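Local structure of methyl-accepting chemotaxis sensory transducer (Anaeromyxobacter dehalogenans, 4K08) at residues E6-V11 with P122-V127; R12-A17 with E56-N61; Q94-T99 with G106-L111. The protein probably senses small molecules in the periplasm through a PAS-like Cache domain and passes the signal to the chemotaxis machinery of the cell. One frame throughout, in Å; residues are numbered along the deposited sequence. Where two conformers were deposited one is given.

Contact 1 (E6-V11 with P122-V127). With ACT (acetate ion), chain C.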
loop_
_atom_site.group_PDB
_atom_site.type_symbol
_atom_site.label_atom_id
_atom_site.label_comp_id
_atom_site.label_asym_id
_atom_site.label_seq_id
_atom_site.Cartn_x
_atom_site.Cartn_y
_atom_site.Cartn_z
ATOM N N GLU A 6 -11.888 2.516 15.190
ATOM C CA GLU A 6 -12.323 3.707 14.465
ATOM C C GLU A 6 -11.222 4.223 13.529
ATOM O O GLU A 6 -11.484 4.576 12.371
ATOM C CB GLU A 6 -12.743 4.814 15.449
ATOM C CG GLU A 6 -12.885 6.200 14.805
ATOM N N ARG A 7 -9.996 4.265 14.044
ATOM C CA ARG A 7 -8.837 4.645 13.251
ATOM C C ARG A 7 -8.553 3.599 12.165
ATOM O O ARG A 7 -8.180 3.950 11.040
ATOM C CB ARG A 7 -7.600 4.804 14.133
ATOM C CG ARG A 7 -7.739 5.823 15.261
ATOM C CD ARG A 7 -6.427 5.982 16.040
ATOM N NE ARG A 7 -5.354 6.498 15.187
ATOM C CZ ARG A 7 -4.044 6.258 15.361
ATOM N NH1 ARG A 7 -3.615 5.494 16.368
ATOM N NH2 ARG A 7 -3.158 6.793 14.507
ATOM N N GLN A 8 -8.720 2.315 12.501
ATOM C CA GLN A 8 -8.522 1.259 11.509
ATOM C C GLN A 8 -9.561 1.387 10.427
ATOM O O GLN A 8 -9.258 1.155 9.266
ATOM C CB GLN A 8 -8.604 -0.140 12.132
ATOM C CG GLN A 8 -7.358 -0.550 12.885
ATOM C CD GLN A 8 -7.374 -2.028 13.249
ATOM O OE1 GLN A 8 -7.047 -2.398 14.370
ATOM N NE2 GLN A 8 -7.742 -2.882 12.290
ATOM N N ALA A 9 -10.790 1.740 10.806
ATOM C CA ALA A 9 -11.846 1.965 9.828
ATOM C C ALA A 9 -11.494 3.135 8.915
ATOM O O ALA A 9 -11.818 3.117 7.742
ATOM C CB ALA A 9 -13.191 2.224 10.522
ATOM N N LYS A 10 -10.839 4.153 9.438
ATOM C CA LYS A 10 -10.486 5.273 8.579
ATOM C C LYS A 10 -9.369 4.916 7.596
ATOM O O LYS A 10 -9.405 5.346 6.457
ATOM C CB LYS A 10 -10.089 6.515 9.379
ATOM C CG LYS A 10 -9.754 7.688 8.450
ATOM C CD LYS A 10 -9.965 9.007 9.101
ATOM C CE LYS A 10 -9.676 10.144 8.136
ATOM N NZ LYS A 10 -9.584 11.426 8.917
ATOM N N VAL A 11 -8.375 4.158 8.046
ATOM C CA VAL A 11 -7.314 3.664 7.170
ATOM C C VAL A 11 -7.940 2.763 6.092
ATOM O O VAL A 11 -7.679 2.923 4.889
ATOM C CB VAL A 11 -6.238 2.915 7.971
ATOM C CG1 VAL A 11 -5.303 2.138 7.055
ATOM C CG2 VAL A 11 -5.427 3.920 8.835
ATOM N N PRO A 122 5.398 0.456 15.842
ATOM C CA PRO A 122 4.220 -0.346 15.522
ATOM C C PRO A 122 3.254 0.326 14.565
ATOM O O PRO A 122 2.838 1.481 14.751
ATOM C CB PRO A 122 3.567 -0.609 16.907
ATOM C CG PRO A 122 4.758 -0.623 17.851
ATOM C CD PRO A 122 5.631 0.521 17.311
ATOM N N LYS A 123 2.895 -0.436 13.541
ATOM C CA LYS A 123 2.035 0.041 12.478
ATOM C C LYS A 123 0.986 -1.017 12.159
ATOM O O LYS A 123 1.259 -2.235 12.218
ATOM C CB LYS A 123 2.877 0.384 11.230
ATOM C CG LYS A 123 2.098 1.129 10.112
ATOM C CD LYS A 123 3.073 1.770 9.068
ATOM C CE LYS A 123 2.282 2.505 7.929
ATOM N NZ LYS A 123 3.235 3.169 6.964
ATOM N N ILE A 124 -0.214 -0.561 11.835
ATOM C CA ILE A 124 -1.275 -1.449 11.394
ATOM C C ILE A 124 -1.768 -0.954 10.027
ATOM O O ILE A 124 -2.275 0.176 9.921
ATOM C CB ILE A 124 -2.467 -1.503 12.412
ATOM C CG1 ILE A 124 -1.987 -1.997 13.803
ATOM C CG2 ILE A 124 -3.550 -2.411 11.877
ATOM C CD1 ILE A 124 -3.067 -1.947 14.884
ATOM N N SER A 125 -1.590 -1.764 8.985
ATOM C CA SER A 125 -1.957 -1.321 7.637
ATOM C C SER A 125 -3.093 -2.135 7.050
ATOM O O SER A 125 -3.208 -3.359 7.302
ATOM C CB SER A 125 -0.744 -1.380 6.715
ATOM O OG SER A 125 0.210 -0.387 7.073
ATOM N N PHE A 126 -3.959 -1.465 6.300
ATOM C CA PHE A 126 -4.881 -2.176 5.422
ATOM C C PHE A 126 -4.297 -2.276 4.001
ATOM O O PHE A 126 -3.908 -1.249 3.402
ATOM C CB PHE A 126 -6.245 -1.504 5.374
ATOM C CG PHE A 126 -7.337 -2.402 4.819
ATOM C CD1 PHE A 126 -7.869 -3.437 5.601
ATOM C CD2 PHE A 126 -7.808 -2.229 3.525
ATOM C CE1 PHE A 126 -8.876 -4.271 5.110
ATOM C CE2 PHE A 126 -8.814 -3.063 3.012
ATOM C CZ PHE A 126 -9.345 -4.088 3.810
ATOM N N VAL A 127 -4.222 -3.504 3.482
ATOM C CA VAL A 127 -3.778 -3.743 2.107
ATOM C C VAL A 127 -4.879 -4.331 1.240
ATOM O O VAL A 127 -5.724 -5.112 1.690
ATOM C CB VAL A 127 -2.570 -4.671 2.027
ATOM C CG1 VAL A 127 -1.328 -3.967 2.602
ATOM C CG2 VAL A 127 -2.876 -6.075 2.708
HETATM C C ACT C . 4.815 0.862 4.766
HETATM O O ACT C . 5.337 1.975 4.380
HETATM O OXT ACT C . 4.118 0.859 5.813
HETATM C CH3 ACT C . 4.984 -0.468 4.018
#

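Contact 2 (R12-A17 with E56-N61). With ACT (acetate ion), chain C.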
loop_
_atom_site.group_PDB
_atom_site.type_symbol
_atom_site.label_atom_id
_atom_site.label_comp_id
_atom_site.label_asym_id
_atom_site.label_seq_id
_atom_site.Cartn_x
_atom_site.Cartn_y
_atom_site.Cartn_z
ATOM N N ARG A 12 -8.810 1.859 6.529
ATOM C CA ARG A 12 -9.470 0.958 5.610
ATOM C C ARG A 12 -10.209 1.794 4.600
ATOM O O ARG A 12 -10.161 1.515 3.415
ATOM C CB ARG A 12 -10.457 0.003 6.329
ATOM C CG ARG A 12 -11.228 -0.940 5.367
ATOM C CD ARG A 12 -12.326 -1.779 6.107
ATOM N NE ARG A 12 -12.060 -1.800 7.552
ATOM C CZ ARG A 12 -12.962 -1.571 8.523
ATOM N NH1 ARG A 12 -14.244 -1.318 8.236
ATOM N NH2 ARG A 12 -12.573 -1.603 9.800
ATOM N N ALA A 13 -10.881 2.834 5.067
ATOM C CA ALA A 13 -11.666 3.681 4.175
ATOM C C ALA A 13 -10.790 4.475 3.183
ATOM O O ALA A 13 -11.202 4.708 2.032
ATOM C CB ALA A 13 -12.533 4.622 4.983
ATOM N N LEU A 14 -9.609 4.924 3.614
ATOM C CA LEU A 14 -8.722 5.667 2.698
ATOM C C LEU A 14 -8.079 4.705 1.696
ATOM O O LEU A 14 -7.835 5.058 0.529
ATOM C CB LEU A 14 -7.647 6.474 3.467
ATOM C CG LEU A 14 -8.047 7.914 3.897
ATOM C CD1 LEU A 14 -7.916 8.900 2.705
ATOM C CD2 LEU A 14 -9.469 8.003 4.482
ATOM N N VAL A 15 -7.802 3.481 2.143
ATOM C CA VAL A 15 -7.211 2.524 1.248
ATOM C C VAL A 15 -8.266 2.130 0.219
ATOM O O VAL A 15 -7.946 1.887 -0.948
ATOM C CB VAL A 15 -6.663 1.283 1.981
ATOM C CG1 VAL A 15 -6.392 0.169 0.990
ATOM C CG2 VAL A 15 -5.403 1.658 2.786
ATOM N N GLU A 16 -9.528 2.070 0.636
ATOM C CA GLU A 16 -10.583 1.770 -0.322
ATOM C C GLU A 16 -10.709 2.896 -1.353
ATOM O O GLU A 16 -11.001 2.647 -2.522
ATOM C CB GLU A 16 -11.921 1.511 0.382
ATOM C CG GLU A 16 -12.112 0.071 0.677
ATOM C CD GLU A 16 -12.175 -0.762 -0.609
ATOM O OE1 GLU A 16 -13.038 -0.460 -1.492
ATOM O OE2 GLU A 16 -11.355 -1.716 -0.728
ATOM N N ALA A 17 -10.465 4.132 -0.931
ATOM C CA ALA A 17 -10.436 5.237 -1.880
ATOM C C ALA A 17 -9.338 5.031 -2.911
ATOM O O ALA A 17 -9.561 5.264 -4.103
ATOM C CB ALA A 17 -10.247 6.569 -1.166
ATOM N N GLU A 56 0.006 10.868 6.518
ATOM C CA GLU A 56 -0.256 9.460 6.221
ATOM C C GLU A 56 -0.207 9.242 4.693
ATOM O O GLU A 56 -0.648 10.117 3.892
ATOM C CB GLU A 56 -1.612 8.968 6.754
ATOM C CG GLU A 56 -1.942 9.367 8.199
ATOM C CD GLU A 56 -1.018 8.761 9.277
ATOM O OE1 GLU A 56 -0.132 7.883 9.020
ATOM O OE2 GLU A 56 -1.214 9.192 10.427
ATOM N N TYR A 57 0.287 8.081 4.270
ATOM C CA TYR A 57 0.585 7.893 2.839
ATOM C C TYR A 57 0.225 6.485 2.331
ATOM O O TYR A 57 -0.056 5.558 3.138
ATOM C CB TYR A 57 2.071 8.162 2.614
ATOM C CG TYR A 57 2.922 7.103 3.325
ATOM C CD1 TYR A 57 3.239 5.891 2.699
ATOM C CD2 TYR A 57 3.399 7.339 4.628
ATOM C CE1 TYR A 57 4.008 4.892 3.383
ATOM C CE2 TYR A 57 4.175 6.380 5.308
ATOM C CZ TYR A 57 4.471 5.163 4.682
ATOM O OH TYR A 57 5.229 4.261 5.387
ATOM N N PHE A 58 0.279 6.316 1.001
ATOM C CA PHE A 58 -0.032 5.040 0.338
ATOM C C PHE A 58 1.261 4.499 -0.268
ATOM O O PHE A 58 2.085 5.297 -0.654
ATOM C CB PHE A 58 -1.049 5.245 -0.817
ATOM C CG PHE A 58 -2.376 5.829 -0.368
ATOM C CD1 PHE A 58 -3.352 5.022 0.218
ATOM C CD2 PHE A 58 -2.634 7.199 -0.495
ATOM C CE1 PHE A 58 -4.560 5.574 0.662
ATOM C CE2 PHE A 58 -3.823 7.746 -0.082
ATOM C CZ PHE A 58 -4.797 6.934 0.508
ATOM N N TRP A 59 1.410 3.180 -0.438
ATOM C CA TRP A 59 2.491 2.652 -1.256
ATOM C C TRP A 59 1.895 1.569 -2.148
ATOM O O TRP A 59 0.795 1.092 -1.917
ATOM C CB TRP A 59 3.625 2.001 -0.393
ATOM C CG TRP A 59 3.163 0.656 0.197
ATOM C CD1 TRP A 59 3.279 -0.616 -0.384
ATOM C CD2 TRP A 59 2.468 0.454 1.440
ATOM N NE1 TRP A 59 2.733 -1.572 0.454
ATOM C CE2 TRP A 59 2.184 -0.956 1.546
ATOM C CE3 TRP A 59 2.042 1.309 2.467
ATOM C CZ2 TRP A 59 1.520 -1.511 2.647
ATOM C CZ3 TRP A 59 1.370 0.734 3.601
ATOM C CH2 TRP A 59 1.120 -0.656 3.668
ATOM N N VAL A 60 2.643 1.174 -3.168
ATOM C CA VAL A 60 2.224 0.114 -4.039
ATOM C C VAL A 60 3.371 -0.880 -4.160
ATOM O O VAL A 60 4.513 -0.492 -4.434
ATOM C CB VAL A 60 1.875 0.641 -5.458
ATOM C CG1 VAL A 60 1.500 -0.582 -6.372
ATOM C CG2 VAL A 60 0.748 1.707 -5.398
ATOM N N ASN A 61 3.082 -2.159 -3.954
ATOM C CA ASN A 61 4.045 -3.184 -4.336
ATOM C C ASN A 61 3.366 -4.244 -5.201
ATOM O O ASN A 61 2.149 -4.260 -5.271
ATOM C CB ASN A 61 4.763 -3.807 -3.114
ATOM C CG ASN A 61 3.819 -4.575 -2.185
ATOM O OD1 ASN A 61 3.291 -4.020 -1.211
ATOM N ND2 ASN A 61 3.625 -5.864 -2.470
HETATM C C ACT C . 4.815 0.862 4.766
HETATM O O ACT C . 5.337 1.975 4.380
HETATM O OXT ACT C . 4.118 0.859 5.813
HETATM C CH3 ACT C . 4.984 -0.468 4.018
#

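Contact 3 (Q94-T99 with G106-L111). With ACT (acetate ion), chain C.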
loop_
_atom_site.group_PDB
_atom_site.type_symbol
_atom_site.label_atom_id
_atom_site.label_comp_id
_atom_site.label_asym_id
_atom_site.label_seq_id
_atom_site.Cartn_x
_atom_site.Cartn_y
_atom_site.Cartn_z
ATOM N N GLN A 94 5.886 -10.061 2.155
ATOM C CA GLN A 94 5.397 -11.411 1.884
ATOM C C GLN A 94 4.018 -11.562 2.552
ATOM O O GLN A 94 3.105 -12.110 1.935
ATOM C CB GLN A 94 6.419 -12.517 2.301
ATOM C CG GLN A 94 7.157 -13.107 1.034
ATOM C CD GLN A 94 8.609 -13.535 1.348
ATOM O OE1 GLN A 94 9.566 -12.711 1.247
ATOM N NE2 GLN A 94 8.773 -14.805 1.793
ATOM N N GLU A 95 3.854 -11.035 3.768
ATOM C CA GLU A 95 2.569 -11.189 4.449
ATOM C C GLU A 95 1.446 -10.384 3.768
ATOM O O GLU A 95 0.298 -10.818 3.746
ATOM C CB GLU A 95 2.691 -10.865 5.944
ATOM C CG GLU A 95 3.442 -11.939 6.742
ATOM C CD GLU A 95 2.778 -13.320 6.660
ATOM O OE1 GLU A 95 1.622 -13.435 7.130
ATOM O OE2 GLU A 95 3.394 -14.274 6.109
ATOM N N PHE A 96 1.768 -9.226 3.194
ATOM C CA PHE A 96 0.776 -8.494 2.386
ATOM C C PHE A 96 0.299 -9.352 1.205
ATOM O O PHE A 96 -0.886 -9.414 0.903
ATOM C CB PHE A 96 1.360 -7.209 1.785
ATOM C CG PHE A 96 1.812 -6.193 2.801
ATOM C CD1 PHE A 96 1.352 -6.226 4.108
ATOM C CD2 PHE A 96 2.671 -5.159 2.419
ATOM C CE1 PHE A 96 1.779 -5.270 5.029
ATOM C CE2 PHE A 96 3.108 -4.205 3.343
ATOM C CZ PHE A 96 2.649 -4.256 4.641
ATOM N N VAL A 97 1.259 -9.942 0.504
ATOM C CA VAL A 97 0.949 -10.694 -0.713
ATOM C C VAL A 97 0.111 -11.922 -0.349
ATOM O O VAL A 97 -0.870 -12.213 -1.039
ATOM C CB VAL A 97 2.237 -11.073 -1.527
ATOM C CG1 VAL A 97 1.961 -12.230 -2.607
ATOM C CG2 VAL A 97 2.830 -9.825 -2.136
ATOM N N ARG A 98 0.467 -12.609 0.747
ATOM C CA ARG A 98 -0.319 -13.770 1.211
ATOM C C ARG A 98 -1.733 -13.366 1.598
ATOM O O ARG A 98 -2.686 -14.046 1.280
ATOM C CB ARG A 98 0.338 -14.468 2.409
ATOM C CG ARG A 98 1.578 -15.286 2.078
ATOM C CD ARG A 98 1.919 -16.248 3.244
ATOM N NE ARG A 98 3.177 -15.893 3.897
ATOM C CZ ARG A 98 4.369 -15.942 3.284
ATOM N NH1 ARG A 98 5.491 -15.578 3.953
ATOM N NH2 ARG A 98 4.438 -16.334 1.984
ATOM N N THR A 99 -1.861 -12.233 2.272
ATOM C CA THR A 99 -3.158 -11.737 2.711
ATOM C C THR A 99 -4.062 -11.392 1.533
ATOM O O THR A 99 -5.247 -11.720 1.550
ATOM C CB THR A 99 -2.979 -10.451 3.552
ATOM O OG1 THR A 99 -2.149 -10.752 4.678
ATOM C CG2 THR A 99 -4.326 -9.896 4.017
ATOM N N GLY A 106 -7.099 -7.009 3.744
ATOM C CA GLY A 106 -7.055 -7.233 5.195
ATOM C C GLY A 106 -6.010 -6.392 5.934
ATOM O O GLY A 106 -5.196 -5.705 5.300
ATOM N N PHE A 107 -6.022 -6.453 7.267
ATOM C CA PHE A 107 -5.022 -5.746 8.087
ATOM C C PHE A 107 -3.777 -6.602 8.326
ATOM O O PHE A 107 -3.880 -7.816 8.513
ATOM C CB PHE A 107 -5.610 -5.325 9.446
ATOM C CG PHE A 107 -6.661 -4.272 9.334
ATOM C CD1 PHE A 107 -6.307 -2.917 9.204
ATOM C CD2 PHE A 107 -8.002 -4.621 9.302
ATOM C CE1 PHE A 107 -7.289 -1.941 9.071
ATOM C CE2 PHE A 107 -8.974 -3.651 9.169
ATOM C CZ PHE A 107 -8.618 -2.305 9.062
ATOM N N VAL A 108 -2.602 -5.969 8.306
ATOM C CA VAL A 108 -1.357 -6.651 8.655
ATOM C C VAL A 108 -0.625 -5.672 9.559
ATOM O O VAL A 108 -0.554 -4.455 9.234
ATOM C CB VAL A 108 -0.451 -6.985 7.413
ATOM C CG1 VAL A 108 0.904 -7.558 7.866
ATOM C CG2 VAL A 108 -1.145 -7.954 6.446
ATOM N N ASP A 109 -0.085 -6.181 10.672
ATOM C CA ASP A 109 0.674 -5.341 11.582
ATOM C C ASP A 109 2.159 -5.669 11.502
ATOM O O ASP A 109 2.534 -6.776 11.190
ATOM C CB ASP A 109 0.108 -5.386 13.017
ATOM C CG ASP A 109 -0.061 -6.778 13.538
ATOM O OD1 ASP A 109 0.887 -7.600 13.437
ATOM O OD2 ASP A 109 -1.158 -7.060 14.068
ATOM N N TYR A 110 3.003 -4.670 11.717
ATOM C CA TYR A 110 4.446 -4.820 11.559
ATOM C C TYR A 110 5.063 -3.526 12.073
ATOM O O TYR A 110 4.336 -2.628 12.512
ATOM C CB TYR A 110 4.845 -5.041 10.059
ATOM C CG TYR A 110 4.279 -3.975 9.117
ATOM C CD1 TYR A 110 2.947 -4.026 8.712
ATOM C CD2 TYR A 110 5.074 -2.909 8.650
ATOM C CE1 TYR A 110 2.410 -3.038 7.828
ATOM C CE2 TYR A 110 4.527 -1.900 7.755
ATOM C CZ TYR A 110 3.204 -1.985 7.379
ATOM O OH TYR A 110 2.651 -1.045 6.530
ATOM N N LEU A 111 6.389 -3.440 12.015
ATOM C CA LEU A 111 7.132 -2.279 12.465
ATOM C C LEU A 111 7.668 -1.523 11.253
ATOM O O LEU A 111 8.335 -2.122 10.390
ATOM C CB LEU A 111 8.328 -2.707 13.332
ATOM C CG LEU A 111 7.992 -3.517 14.604
ATOM C CD1 LEU A 111 9.209 -4.383 15.062
ATOM C CD2 LEU A 111 7.524 -2.501 15.692
HETATM C C ACT C . 4.815 0.862 4.766
HETATM O O ACT C . 5.337 1.975 4.380
HETATM O OXT ACT C . 4.118 0.859 5.813
HETATM C CH3 ACT C . 4.984 -0.468 4.018
#

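Contact 1 (E6-V11 with P122-V127)
Ile124 and Val11 bury the most surface where the N-terminal helix lies against strand 120-130, with Gln8 and Phe126 completing two small pairings. Ile124 points toward the helix and offers both branches to the amide end of Gln8: CD1 comes within 4.0 Å of Gln8 OE1, and CG2 lies against Gln8 CD. The two side chains meet aslant. Gln8 runs extended beyond CG, and this length carries its amide to an isoleucine whose CA is 7.7 Å from its own.

One turn on, Val11 CG1 sits 3.9 Å from Phe126 N and slightly farther from Phe126 CB. This methyl is anti to the backbone N (chi1 167°), a setting that directs it at the strand, while the phenyl ring leads away from residues 6-11, along the helix towards Arg12, and meets Phe107 edge-to-face. Methyl groups thus meet an amide at one pairing and mainly backbone at the other, as the long N-terminal helix of this PAS-like Cache domain packs on its antiparallel sheet.

The strand alternates, and Lys123 and Ser125 serve the other side. Lys123, extended throughout with CG anti to the backbone N (chi1 -170°), reaches along the pocket side of the sheet and donates from NZ to the acetate OXT at 2.7 Å. Tyr142 also bonds to this ammonium group, while the acetate has further partners in Tyr57, Tyr110 and His70. A methionine here would probably leave the carboxylate without its cationic mate and Tyr142 without a hydrogen-bonding partner in the lysine. Ser125 OG bonds to the hydroxyl of Tyr110 in the adjoining strand.

Contact 2 (R12-A17 with E56-N61)
Phe58 reaches across to Leu14 and Val15 on the N-terminal helix and supplies more than half of the buried surface. Its ring atom CE1 approaches the carbonyl oxygen Leu14 O to 3.3 Å, obliquely to the ring, while CZ lies 4.1 Å from Leu14 CB. Val15 CA comes to the ring edge, near its plane, also at CE1. The phenyl group therefore meets the helix largely through one end and lies against backbone as much as side chain. With CG anti to the carbonyl carbon (chi1 -60°), the ring extends from the backbone toward the helix. Tyr52 meets the same ring with planes at about 45°, and also touches Leu14; Val15 packs on Ser139 and Thr128 of the sheet.

The residues flanking Phe58 belong to the other side of the sheet. Tyr57 OH donates to the acetate O at 2.5 Å, the oxygen lying at the edge of the tyrosine ring and in its plane. Trp59 presents one indole face to the acetate, whose methyl stands 3.5 Å above the ring plane, over its centre. A bond at the pyrrole edge helps to set the turn of the indole: Trp59 NE1 donates to Asn61 OD1 at 3.0 Å, in the indole plane and in the carbonyl plane of the amide, though bent at nitrogen (141°). Phe96 also meets the indole.

Phe58 against the long helix, with Tyr57 and Trp59 on the other side of the sheet, fits a Cache sensor domain, whose ligand pocket probably lies where an acetate, likely from the crystallisation liquor, now sits.

Contact 3 (Q94-T99 with G106-L111)
Glu95 O is gripped by two donors of Thr99, the backbone N at 3.0 Å and the hydroxyl OG1 at 2.6 Å, which arrive from opposite faces of the carbonyl plane. The same hydroxyl oxygen lies against Val108 CG2 at 3.5 Å, so the polar grip and the packing on the strand meet at one atom. In this PAS-like Cache fold, helix 92-103 packs on the edge strand that follows it, 105-113; the two segments run nearly antiparallel, at 163°, with axes 9.1 Å apart.

Thr99 CG2, anti to the backbone N, packs on Gly106 CA. A CB at Gly106 would stand tight against that methyl, and the glycine's backbone angles would in addition press it against the preceding carbonyl oxygen. Val108, pointing toward the helix, sets CB and both methyls against the Phe96 ring; its CB approaches the ring edge at CE1, 3.7 Å away, close to the ring plane.

Farther along the strand, Tyr110 receives the edge of Phe96 on its face, Phe96 CZ lying 3.4 Å from Tyr110 CE1, in an offset edge-to-face pair with planes at 71°. Trp59 and Phe93 also meet the Phe96 ring. The Tyr110 hydroxyl reaches the acetate in the pocket: Tyr110 OH donates to OXT at 2.5 Å, with OXT in the plane of the phenol ring.

How the contacts relate
All three contacts converge on one acetate, probably taken from the crystallisation liquor, to which each contributes a hydrogen bond and which His70 binds as well. Contacts 1 and 2 use successive turns of helix 5-30 on one side of the sheet, their centres about 9 Å apart; contact 3 places helix 92-103 on the pocket side. Strands 120-130 and 105-113 are neighbours, joining contacts 1 and 3 through Lys123 N and Tyr110 O at 2.8 Å. The aromatic wall continues from contact 2 into contact 3, where Trp59 CZ2 lies 3.2 Å from Phe96 CE2. On the helix 5-30 side, Phe126 O packs on Val15 CG2 at 3.3 Å, linking contacts 1 and 2.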